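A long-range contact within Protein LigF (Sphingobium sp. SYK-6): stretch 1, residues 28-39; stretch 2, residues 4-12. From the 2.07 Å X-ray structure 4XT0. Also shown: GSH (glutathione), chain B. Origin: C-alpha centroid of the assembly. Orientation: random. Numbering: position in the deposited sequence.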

ATOM      1  N   GLY A  28     -23.645   9.123  -6.314  1.00 20.83           N
ATOM      2  CA  GLY A  28     -25.097   9.089  -6.265  1.00 25.82           C
ATOM      3  C   GLY A  28     -25.633   7.672  -6.311  1.00 22.16           C
ATOM      4  O   GLY A  28     -26.777   7.451  -6.683  1.00 24.69           O
ATOM      5  N   LEU A  29     -24.808   6.713  -5.920  1.00 22.96           N
ATOM      6  CA  LEU A  29     -25.195   5.305  -5.980  1.00 28.20           C
ATOM      7  C   LEU A  29     -26.116   4.924  -4.828  1.00 31.77           C
ATOM      8  O   LEU A  29     -25.852   5.261  -3.674  1.00 28.08           O
ATOM      9  CB  LEU A  29     -23.953   4.409  -5.968  1.00 22.85           C
ATOM     10  CG  LEU A  29     -23.142   4.438  -7.268  1.00 21.79           C
ATOM     11  CD1 LEU A  29     -21.796   3.773  -7.097  1.00 22.44           C
ATOM     12  CD2 LEU A  29     -23.930   3.748  -8.383  1.00 21.11           C
ATOM     13  N   GLU A  30     -27.194   4.210  -5.149  1.00 31.16           N
ATOM     14  CA  GLU A  30     -28.080   3.663  -4.127  1.00 33.34           C
ATOM     15  C   GLU A  30     -27.467   2.399  -3.505  1.00 32.46           C
ATOM     16  O   GLU A  30     -26.961   1.519  -4.210  1.00 28.00           O
ATOM     17  CB  GLU A  30     -29.460   3.365  -4.722  1.00 32.63           C
ATOM     18  CG  GLU A  30     -30.565   3.308  -3.694  1.00 56.20           C
ATOM     19  CD  GLU A  30     -31.918   3.023  -4.321  1.00 79.21           C
ATOM     20  OE1 GLU A  30     -32.024   3.117  -5.566  1.00 83.34           O
ATOM     21  OE2 GLU A  30     -32.871   2.706  -3.573  1.00 86.84           O
ATOM     22  N   PHE A  31     -27.500   2.328  -2.181  1.00 25.26           N
ATOM     23  CA  PHE A  31     -26.891   1.227  -1.455  1.00 31.67           C
ATOM     24  C   PHE A  31     -27.467   1.146  -0.058  1.00 33.55           C
ATOM     25  O   PHE A  31     -27.952   2.146   0.474  1.00 28.74           O
ATOM     26  CB  PHE A  31     -25.367   1.388  -1.376  1.00 26.93           C
ATOM     27  CG  PHE A  31     -24.906   2.513  -0.464  1.00 27.34           C
ATOM     28  CD1 PHE A  31     -24.964   3.840  -0.880  1.00 21.37           C
ATOM     29  CD2 PHE A  31     -24.399   2.235   0.802  1.00 26.40           C
ATOM     30  CE1 PHE A  31     -24.529   4.879  -0.046  1.00 21.32           C
ATOM     31  CE2 PHE A  31     -23.963   3.256   1.642  1.00 21.29           C
ATOM     32  CZ  PHE A  31     -24.026   4.582   1.219  1.00 21.65           C
ATOM     33  N   GLU A  32     -27.411  -0.043   0.534  1.00 26.77           N
ATOM     34  CA  GLU A  32     -27.775  -0.198   1.933  1.00 28.42           C
ATOM     35  C   GLU A  32     -26.552   0.091   2.805  1.00 30.97           C
ATOM     36  O   GLU A  32     -25.504  -0.554   2.690  1.00 24.96           O
ATOM     37  CB  GLU A  32     -28.327  -1.606   2.212  1.00 30.22           C
ATOM     38  CG  GLU A  32     -28.943  -1.737   3.595  1.00 39.94           C
ATOM     39  CD  GLU A  32     -29.293  -3.175   3.968  1.00 50.23           C
ATOM     40  OE1 GLU A  32     -29.218  -4.068   3.094  1.00 50.96           O
ATOM     41  OE2 GLU A  32     -29.642  -3.409   5.143  1.00 52.08           O
ATOM     42  N   GLN A  33     -26.680   1.086   3.668  1.00 27.42           N
ATOM     43  CA  GLN A  33     -25.608   1.431   4.589  1.00 26.33           C
ATOM     44  C   GLN A  33     -25.742   0.577   5.849  1.00 27.92           C
ATOM     45  O   GLN A  33     -26.636   0.813   6.650  1.00 30.27           O
ATOM     46  CB  GLN A  33     -25.657   2.938   4.923  1.00 30.01           C
ATOM     47  CG  GLN A  33     -24.443   3.444   5.694  1.00 25.95           C
ATOM     48  CD  GLN A  33     -24.353   4.958   5.725  1.00 40.16           C
ATOM     49  OE1 GLN A  33     -24.585   5.626   4.716  1.00 35.84           O
ATOM     50  NE2 GLN A  33     -23.996   5.508   6.881  1.00 47.65           N
ATOM     51  N   VAL A  34     -24.881  -0.427   6.013  1.00 26.94           N
ATOM     52  CA  VAL A  34     -24.968  -1.312   7.178  1.00 31.92           C
ATOM     53  C   VAL A  34     -23.928  -0.951   8.233  1.00 33.42           C
ATOM     54  O   VAL A  34     -22.724  -1.058   8.000  1.00 26.97           O
ATOM     55  CB  VAL A  34     -24.799  -2.804   6.790  1.00 31.81           C
ATOM     56  CG1 VAL A  34     -24.918  -3.690   8.032  1.00 31.53           C
ATOM     57  CG2 VAL A  34     -25.846  -3.201   5.763  1.00 31.46           C
ATOM     58  N   PHE A  35     -24.396  -0.499   9.392  1.00 33.44           N
ATOM     59  CA  PHE A  35     -23.493  -0.144  10.483  1.00 35.33           C
ATOM     60  C   PHE A  35     -23.015  -1.391  11.224  1.00 33.79           C
ATOM     61  O   PHE A  35     -23.813  -2.097  11.837  1.00 36.00           O
ATOM     62  CB  PHE A  35     -24.177   0.813  11.465  1.00 40.75           C
ATOM     63  CG  PHE A  35     -23.290   1.249  12.596  1.00 34.74           C
ATOM     64  CD1 PHE A  35     -22.101   1.914  12.341  1.00 31.02           C
ATOM     65  CD2 PHE A  35     -23.649   1.003  13.910  1.00 35.62           C
ATOM     66  CE1 PHE A  35     -21.280   2.324  13.377  1.00 35.66           C
ATOM     67  CE2 PHE A  35     -22.836   1.413  14.955  1.00 40.86           C
ATOM     68  CZ  PHE A  35     -21.652   2.080  14.690  1.00 34.43           C
ATOM     69  N   VAL A  36     -21.717  -1.668  11.144  1.00 31.35           N
ATOM     70  CA  VAL A  36     -21.092  -2.734  11.931  1.00 30.54           C
ATOM     71  C   VAL A  36     -20.610  -2.105  13.231  1.00 41.75           C
ATOM     72  O   VAL A  36     -19.700  -1.278  13.209  1.00 31.81           O
ATOM     73  CB  VAL A  36     -19.913  -3.379  11.168  1.00 31.23           C
ATOM     74  CG1 VAL A  36     -19.245  -4.476  11.988  1.00 30.85           C
ATOM     75  CG2 VAL A  36     -20.392  -3.911   9.823  1.00 27.40           C
ATOM     76  N   ASP A  37     -21.232  -2.465  14.353  1.00 34.52           N
ATOM     77  CA  ASP A  37     -21.026  -1.724  15.600  1.00 36.21           C
ATOM     78  C   ASP A  37     -19.750  -2.160  16.318  1.00 36.52           C
ATOM     79  O   ASP A  37     -19.705  -3.245  16.903  1.00 38.15           O
ATOM     80  CB  ASP A  37     -22.242  -1.901  16.523  1.00 39.35           C
ATOM     81  CG  ASP A  37     -22.261  -0.908  17.691  1.00 43.28           C
ATOM     82  OD1 ASP A  37     -21.208  -0.318  18.018  1.00 40.61           O
ATOM     83  OD2 ASP A  37     -23.352  -0.714  18.271  1.00 43.72           O
ATOM     84  N   PRO A  38     -18.719  -1.298  16.309  1.00 35.32           N
ATOM     85  CA  PRO A  38     -17.456  -1.648  16.973  1.00 35.90           C
ATOM     86  C   PRO A  38     -17.599  -1.789  18.492  1.00 39.13           C
ATOM     87  O   PRO A  38     -16.864  -2.580  19.088  1.00 40.34           O
ATOM     88  CB  PRO A  38     -16.536  -0.479  16.613  1.00 44.78           C
ATOM     89  CG  PRO A  38     -17.464   0.665  16.388  1.00 42.41           C
ATOM     90  CD  PRO A  38     -18.694   0.072  15.765  1.00 33.88           C
ATOM     91  N   SER A  39     -18.530  -1.062  19.107  1.00 40.77           N
ATOM     92  CA  SER A  39     -18.695  -1.150  20.561  1.00 45.47           C
ATOM     93  C   SER A  39     -19.149  -2.554  20.979  1.00 45.96           C
ATOM     94  O   SER A  39     -18.948  -2.965  22.114  1.00 48.65           O
ATOM     95  CB  SER A  39     -19.683  -0.084  21.073  1.00 45.73           C
ATOM     96  OG  SER A  39     -21.019  -0.363  20.691  1.00 46.14           O
TER
HETATM   97  N1  GSH B 301      -6.325  -2.563   4.681  1.00 25.30           N
HETATM   98  CA1 GSH B 301      -7.707  -2.515   5.182  1.00 26.35           C
HETATM   99  C1  GSH B 301      -8.564  -1.512   4.417  1.00 21.68           C
HETATM  100  O11 GSH B 301      -9.744  -1.737   4.230  1.00 22.48           O
HETATM  101  O12 GSH B 301      -8.045  -0.364   3.956  1.00 25.24           O
HETATM  102  CB1 GSH B 301      -7.664  -2.122   6.673  1.00 19.83           C
HETATM  103  CG1 GSH B 301      -9.076  -2.234   7.239  1.00 21.53           C
HETATM  104  CD1 GSH B 301      -9.097  -1.745   8.675  1.00 26.25           C
HETATM  105  OE1 GSH B 301      -8.056  -1.512   9.257  1.00 24.19           O
HETATM  106  N2  GSH B 301     -10.282  -1.570   9.293  1.00 22.73           N
HETATM  107  CA2 GSH B 301     -10.341  -1.101  10.687  1.00 27.90           C
HETATM  108  C2  GSH B 301     -10.993  -2.168  11.541  1.00 26.11           C
HETATM  109  O2  GSH B 301     -11.751  -2.968  11.022  1.00 20.92           O
HETATM  110  CB2 GSH B 301     -11.217   0.156  10.763  1.00 31.67           C
HETATM  111  SG2 GSH B 301     -10.416   1.603   9.999  1.00 35.96           S
HETATM  112  N3  GSH B 301     -10.756  -2.235  12.884  1.00 31.94           N
HETATM  113  CA3 GSH B 301     -11.440  -3.267  13.680  1.00 38.10           C
HETATM  114  C3  GSH B 301     -10.531  -4.375  14.169  1.00 41.19           C
HETATM  115  O31 GSH B 301     -10.903  -5.070  15.089  1.00 44.17           O
HETATM  116  O32 GSH B 301      -9.331  -4.603  13.599  1.00 31.62           O
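Stretch 2 (4-12) MTLKLYSFG

Two neighbouring parallel β-strands exchange hydrogen bonds in a staggered ladder: a residue on one strand bonds to the residues before and after its partner on the other. The contact between residues 28-39 and 4-12 of LigF illustrates the rule and shows how loop residues extend such a pairing at both ends. Strand 6-10 of stretch 2 runs alongside strand 32-35 of stretch 1 in the same direction, with the axes 21° apart (signed crossing angle -21°) and 4.9 Å from each other at closest approach. Together the two stretches bury 855 Å².

Stretch 1 begins at Gly-28, whose positive phi closes a helix in a Schellman motif without touching stretch 2. The chain then becomes extended. Leu-29 points toward stretch 2 and brings its CB to 4.3 Å from Leu-6 CD1. At Glu-30, still in the loop before the strand, a water bridges the two stretches: it accepts from Leu-6 N at 3.1 Å and donates to Glu-30 O at 3.0 Å. Farther out, Glu-30 CG lies 3.8 Å from CE of Met-4, a poorly ordered residue. Phe-31 comes close through its backbone, its CA making a CA-H...O contact of 3.2 Å with Leu-6 O. Its side chain packs on the same neighbour, CB to CB at 3.8 Å, and reaches onward to Leu-8, with Phe-31 CD2 4.1 Å from Leu-8 CB.

The ladder proper starts at Glu-32, which pairs with Lys-7 but bonds to the residues flanking it. Glu-32 N donates to Leu-6 O at 2.9 Å, and Glu-32 O accepts from Leu-8 N at 3.0 Å. Because the paired side chains emerge on the same face, the lysine chain, extended through chi2 and chi3, brings its end across to form a salt bridge, Lys-7 NZ to Glu-32 OE1, at a short 2.5 Å. Gln-33, paired with Leu-8 on the opposite face, forms no backbone hydrogen bond to stretch 2, as the alternation requires.

Val-34 repeats the pattern two residues on, now around Tyr-9: Val-34 N donates to Leu-8 O at 2.9 Å, and Val-34 O accepts from Ser-10 N at 3.2 Å. Val-34 CG1 sits 3.5 Å from Tyr-9 CD2, on the face that also carries Glu-32 and Lys-7. Phe-35 pairs with Ser-10 on the other face, and its ring edge meets Phe-11 O, with CE1 3.6 Å away.

Beyond the strand, Val-36 adds a last rung, Val-36 N to Ser-10 O at 3.0 Å, while its CG2 approaches Tyr-9 CB at 3.9 Å. Val-36 O lies 3.0 Å from Phe-11 CD1, at the edge of that ring. Asp-37 points away and Ser-39 is out of reach, yet Pro-38 between them turns toward stretch 2 and covers one face of Phe-11, its CB 4.0 Å from the ring centroid in a CH-pi contact.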

ATOM      1  N   MET A   4     -31.695  -4.072  -2.068  1.00 83.36           N
ATOM      2  CA  MET A   4     -30.441  -3.500  -2.546  1.00 78.04           C
ATOM      3  C   MET A   4     -29.564  -4.542  -3.239  1.00 71.69           C
ATOM      4  O   MET A   4     -29.528  -5.705  -2.846  1.00 76.42           O
ATOM      5  CB  MET A   4     -29.666  -2.865  -1.386  1.00 79.16           C
ATOM      6  CG  MET A   4     -30.350  -1.671  -0.737  1.00 85.71           C
ATOM      7  SD  MET A   4     -30.502  -0.244  -1.831  1.00 86.44           S
ATOM      8  CE  MET A   4     -30.976   1.036  -0.666  1.00 81.86           C
ATOM      9  N   THR A   5     -28.859  -4.117  -4.277  1.00 64.52           N
ATOM     10  CA  THR A   5     -27.852  -4.959  -4.901  1.00 55.92           C
ATOM     11  C   THR A   5     -26.461  -4.502  -4.460  1.00 44.83           C
ATOM     12  O   THR A   5     -25.474  -5.200  -4.677  1.00 42.80           O
ATOM     13  CB  THR A   5     -27.953  -4.923  -6.432  1.00 50.52           C
ATOM     14  OG1 THR A   5     -27.715  -3.586  -6.898  1.00 46.79           O
ATOM     15  CG2 THR A   5     -29.332  -5.393  -6.882  1.00 59.25           C
ATOM     16  N   LEU A   6     -26.402  -3.321  -3.848  1.00 31.85           N
ATOM     17  CA  LEU A   6     -25.165  -2.786  -3.275  1.00 32.54           C
ATOM     18  C   LEU A   6     -25.353  -2.596  -1.785  1.00 31.37           C
ATOM     19  O   LEU A   6     -26.315  -1.949  -1.361  1.00 24.45           O
ATOM     20  CB  LEU A   6     -24.783  -1.445  -3.905  1.00 30.64           C
ATOM     21  CG  LEU A   6     -23.849  -1.298  -5.101  1.00 34.74           C
ATOM     22  CD1 LEU A   6     -23.680   0.196  -5.392  1.00 26.17           C
ATOM     23  CD2 LEU A   6     -22.500  -1.967  -4.853  1.00 31.74           C
ATOM     24  N   LYS A   7     -24.439  -3.154  -0.999  1.00 25.36           N
ATOM     25  CA  LYS A   7     -24.431  -2.969   0.453  1.00 25.31           C
ATOM     26  C   LYS A   7     -23.018  -2.645   0.918  1.00 28.85           C
ATOM     27  O   LYS A   7     -22.059  -3.262   0.448  1.00 31.29           O
ATOM     28  CB  LYS A   7     -24.943  -4.218   1.174  1.00 24.80           C
ATOM     29  CG  LYS A   7     -26.353  -4.621   0.773  1.00 36.28           C
ATOM     30  CD  LYS A   7     -26.787  -5.908   1.470  1.00 42.13           C
ATOM     31  CE  LYS A   7     -28.093  -6.433   0.884  1.00 50.48           C
ATOM     32  NZ  LYS A   7     -29.162  -5.379   0.908  1.00 54.67           N
ATOM     33  N   LEU A   8     -22.885  -1.665   1.813  1.00 28.56           N
ATOM     34  CA  LEU A   8     -21.590  -1.380   2.432  1.00 23.91           C
ATOM     35  C   LEU A   8     -21.635  -1.658   3.936  1.00 28.50           C
ATOM     36  O   LEU A   8     -22.470  -1.112   4.655  1.00 24.61           O
ATOM     37  CB  LEU A   8     -21.157   0.073   2.206  1.00 18.28           C
ATOM     38  CG  LEU A   8     -19.730   0.334   2.717  1.00 24.36           C
ATOM     39  CD1 LEU A   8     -18.692  -0.321   1.777  1.00 22.15           C
ATOM     40  CD2 LEU A   8     -19.420   1.815   2.913  1.00 24.04           C
ATOM     41  N   TYR A   9     -20.713  -2.494   4.394  1.00 25.72           N
ATOM     42  CA  TYR A   9     -20.541  -2.819   5.803  1.00 25.06           C
ATOM     43  C   TYR A   9     -19.372  -2.022   6.349  1.00 22.70           C
ATOM     44  O   TYR A   9     -18.244  -2.196   5.868  1.00 21.77           O
ATOM     45  CB  TYR A   9     -20.286  -4.316   5.966  1.00 22.83           C
ATOM     46  CG  TYR A   9     -21.437  -5.161   5.500  1.00 28.98           C
ATOM     47  CD1 TYR A   9     -21.526  -5.591   4.183  1.00 25.79           C
ATOM     48  CD2 TYR A   9     -22.452  -5.517   6.381  1.00 32.94           C
ATOM     49  CE1 TYR A   9     -22.591  -6.361   3.755  1.00 27.92           C
ATOM     50  CE2 TYR A   9     -23.517  -6.285   5.964  1.00 29.96           C
ATOM     51  CZ  TYR A   9     -23.580  -6.703   4.652  1.00 31.23           C
ATOM     52  OH  TYR A   9     -24.641  -7.462   4.238  1.00 33.13           O
ATOM     53  N   SER A  10     -19.608  -1.139   7.319  1.00 22.06           N
ATOM     54  CA  SER A  10     -18.520  -0.260   7.772  1.00 31.21           C
ATOM     55  C   SER A  10     -18.793   0.376   9.129  1.00 30.10           C
ATOM     56  O   SER A  10     -19.874   0.195   9.699  1.00 26.33           O
ATOM     57  CB  SER A  10     -18.265   0.852   6.742  1.00 22.92           C
ATOM     58  OG  SER A  10     -19.097   1.981   6.996  1.00 23.36           O
ATOM     59  N   PHE A  11     -17.816   1.136   9.635  1.00 28.82           N
ATOM     60  CA  PHE A  11     -17.972   1.833  10.919  1.00 31.55           C
ATOM     61  C   PHE A  11     -18.571   3.236  10.750  1.00 33.23           C
ATOM     62  O   PHE A  11     -18.626   3.997  11.709  1.00 32.03           O
ATOM     63  CB  PHE A  11     -16.625   1.971  11.652  1.00 27.91           C
ATOM     64  CG  PHE A  11     -16.084   0.679  12.230  1.00 28.99           C
ATOM     65  CD1 PHE A  11     -16.904  -0.417  12.433  1.00 27.02           C
ATOM     66  CD2 PHE A  11     -14.741   0.581  12.577  1.00 26.14           C
ATOM     67  CE1 PHE A  11     -16.395  -1.600  12.970  1.00 34.66           C
ATOM     68  CE2 PHE A  11     -14.222  -0.590  13.105  1.00 27.14           C
ATOM     69  CZ  PHE A  11     -15.054  -1.686  13.308  1.00 33.31           C
ATOM     70  N   GLY A  12     -18.989   3.595   9.538  1.00 30.80           N
ATOM     71  CA  GLY A  12     -19.478   4.944   9.296  1.00 29.25           C
ATOM     72  C   GLY A  12     -18.381   5.839   8.748  1.00 34.80           C
ATOM     73  O   GLY A  12     -17.316   5.357   8.350  1.00 29.45           O
TER
HETATM   74  O   HOH W   1     -28.459  -1.070  -4.169  1.00 40.84           O